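Local coordinates for inactivation-no-after-potential D protein (Drosophila melanogaster, PDB 5F67), which binds, through its third PDZ domain, the tail of the TRP channel, and so probably serves as a scaffold for it, at residues A24-V29 and V99-L104. Numbering follows the deposited sequence.
Sequences ARTVQV and VVTMIL
Gln-28 bends at chi2 (-72°), which folds CD back, and the Gln-28 and Thr-101 side chains lie side by side, pointing the same way. Thr-101 has OG1 anti to its carbonyl carbon (chi1 -57°) and CG2 anti to the backbone N. Thr-101 OG1 donates to Gln-28 OE1 at 2.8 Å, and the donor sits slightly out of the amide plane. Thr-101 CG2 meets Thr-26 CG2 at 3.6 Å. Val-99 CG1 lies 3.7 Å from Gln-28 OE1 and also touches Gln-28 CB. An alanine in place of Thr-101 would probably leave Gln-28 OE1 without this donor, free the amide to turn, and open a gap beside the Thr-26 methyl.

The two strands run antiparallel. Arg-25, Val-27 and Val-29 form hydrogen-bonded pairs with Leu-104, Met-102 and Val-100. Each pair makes two backbone bonds, such as Val-27 N to Met-102 O at 2.9 Å. The side chains of these pairs share the face opposite Thr-26, Gln-28 and Thr-101. There Val-27 CG2 touches Met-102 CB and, at 3.8 Å, Leu-104 CD1. The methyl CE of Met-102 reaches Val-29 CG2 at 3.7 Å. Arg-25 crosses Leu-104 obliquely, with Leu-104 CB over one guanidinium face, toward the rim. Arg-25 NH2 forms a salt bridge with Asp-71 and bonds to Gly-66 O, two partners that would restrain the guanidinium.

The pair joins the first and last strands of the PDZ domain. Strand 25-30 is the outermost strand at its end of the sheet. Strand 99-105 lies between it and strand 72-76, to which Ile-103 is bonded through Leu-74 and Ala-75. Helix 17-20 packs against Ala-24, Thr-26 and Ile-103 through Phe-18.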
loop_
_atom_site.group_PDB
_atom_site.type_symbol
_atom_site.label_atom_id
_atom_site.label_comp_id
_atom_site.label_asym_id
_atom_site.label_seq_id
_atom_site.Cartn_x
_atom_site.Cartn_y
_atom_site.Cartn_z
ATOM N N ALA A 24 -9.083 -8.504 6.145
ATOM C CA ALA A 24 -8.342 -7.267 5.885
ATOM C C ALA A 24 -8.034 -6.562 7.206
ATOM O O ALA A 24 -8.690 -6.822 8.225
ATOM C CB ALA A 24 -9.132 -6.340 4.963
ATOM N N ARG A 25 -7.038 -5.679 7.191
ATOM C CA ARG A 25 -6.659 -4.977 8.409
ATOM C C ARG A 25 -6.346 -3.523 8.085
ATOM O O ARG A 25 -6.120 -3.160 6.930
ATOM C CB ARG A 25 -5.426 -5.644 9.037
ATOM C CG ARG A 25 -4.156 -5.501 8.178
ATOM C CD ARG A 25 -3.023 -6.434 8.632
ATOM N NE ARG A 25 -1.748 -6.106 7.972
ATOM C CZ ARG A 25 -1.411 -6.534 6.760
ATOM N NH1 ARG A 25 -2.256 -7.303 6.085
ATOM N NH2 ARG A 25 -0.233 -6.207 6.225
ATOM N N THR A 26 -6.351 -2.679 9.107
ATOM C CA THR A 26 -6.039 -1.273 8.910
ATOM C C THR A 26 -4.656 -0.963 9.463
ATOM O O THR A 26 -4.365 -1.289 10.616
ATOM C CB THR A 26 -7.070 -0.403 9.669
ATOM O OG1 THR A 26 -8.364 -0.579 9.075
ATOM C CG2 THR A 26 -6.680 1.060 9.605
ATOM N N VAL A 27 -3.805 -0.331 8.654
ATOM C CA VAL A 27 -2.529 0.165 9.159
ATOM C C VAL A 27 -2.487 1.683 9.068
ATOM O O VAL A 27 -3.156 2.278 8.226
ATOM C CB VAL A 27 -1.317 -0.432 8.405
ATOM C CG1 VAL A 27 -1.331 -1.954 8.512
ATOM C CG2 VAL A 27 -1.309 0.008 6.935
ATOM N N GLN A 28 -1.695 2.305 9.936
ATOM C CA GLN A 28 -1.561 3.756 9.951
ATOM C C GLN A 28 -0.090 4.065 9.733
ATOM O O GLN A 28 0.733 3.830 10.619
ATOM C CB GLN A 28 -1.989 4.308 11.320
ATOM C CG GLN A 28 -3.409 3.898 11.751
ATOM C CD GLN A 28 -4.505 4.601 10.957
ATOM O OE1 GLN A 28 -4.234 5.491 10.135
ATOM N NE2 GLN A 28 -5.756 4.198 11.193
ATOM N N VAL A 29 0.255 4.599 8.566
ATOM C CA VAL A 29 1.664 4.753 8.228
ATOM C C VAL A 29 1.995 6.221 7.977
ATOM O O VAL A 29 1.394 6.859 7.112
ATOM C CB VAL A 29 2.014 3.940 6.976
ATOM C CG1 VAL A 29 3.500 4.090 6.639
ATOM C CG2 VAL A 29 1.641 2.470 7.184
ATOM N N VAL A 99 -0.172 11.005 8.530
ATOM C CA VAL A 99 -0.519 9.601 8.753
ATOM C C VAL A 99 -1.524 9.113 7.715
ATOM O O VAL A 99 -2.649 9.613 7.633
ATOM C CB VAL A 99 -1.085 9.382 10.152
ATOM C CG1 VAL A 99 -1.438 7.904 10.366
ATOM C CG2 VAL A 99 -0.055 9.814 11.186
ATOM N N VAL A 100 -1.108 8.112 6.944
ATOM C CA VAL A 100 -1.916 7.601 5.849
ATOM C C VAL A 100 -2.502 6.270 6.279
ATOM O O VAL A 100 -1.773 5.359 6.682
ATOM C CB VAL A 100 -1.076 7.424 4.567
ATOM C CG1 VAL A 100 -1.966 6.966 3.395
ATOM C CG2 VAL A 100 -0.357 8.727 4.215
ATOM N N THR A 101 -3.827 6.184 6.231
ATOM C CA THR A 101 -4.540 4.984 6.628
ATOM C C THR A 101 -4.621 4.089 5.402
ATOM O O THR A 101 -5.070 4.525 4.337
ATOM C CB THR A 101 -5.972 5.318 7.050
ATOM O OG1 THR A 101 -5.953 6.280 8.110
ATOM C CG2 THR A 101 -6.712 4.050 7.512
ATOM N N MET A 102 -4.179 2.844 5.529
ATOM C CA MET A 102 -4.335 1.915 4.422
ATOM C C MET A 102 -5.042 0.659 4.909
ATOM O O MET A 102 -4.777 0.180 6.009
ATOM C CB MET A 102 -2.972 1.551 3.838
ATOM C CG MET A 102 -2.265 2.738 3.179
ATOM S SD MET A 102 -0.748 2.240 2.343
ATOM C CE MET A 102 0.359 1.997 3.733
ATOM N N ILE A 103 -5.945 0.136 4.086
ATOM C CA ILE A 103 -6.560 -1.138 4.398
ATOM C C ILE A 103 -5.886 -2.140 3.494
ATOM O O ILE A 103 -5.856 -1.970 2.267
ATOM C CB ILE A 103 -8.072 -1.143 4.122
ATOM C CG1 ILE A 103 -8.772 -0.163 5.072
ATOM C CG2 ILE A 103 -8.635 -2.539 4.342
ATOM C CD1 ILE A 103 -10.268 -0.055 4.845
ATOM N N LEU A 104 -5.329 -3.176 4.108
ATOM C CA LEU A 104 -4.517 -4.151 3.391
ATOM C C LEU A 104 -5.024 -5.557 3.641
ATOM O O LEU A 104 -5.526 -5.859 4.715
ATOM C CB LEU A 104 -3.067 -4.064 3.872
ATOM C CG LEU A 104 -2.301 -2.777 3.560
ATOM C CD1 LEU A 104 -0.998 -2.729 4.362
ATOM C CD2 LEU A 104 -2.026 -2.649 2.060
#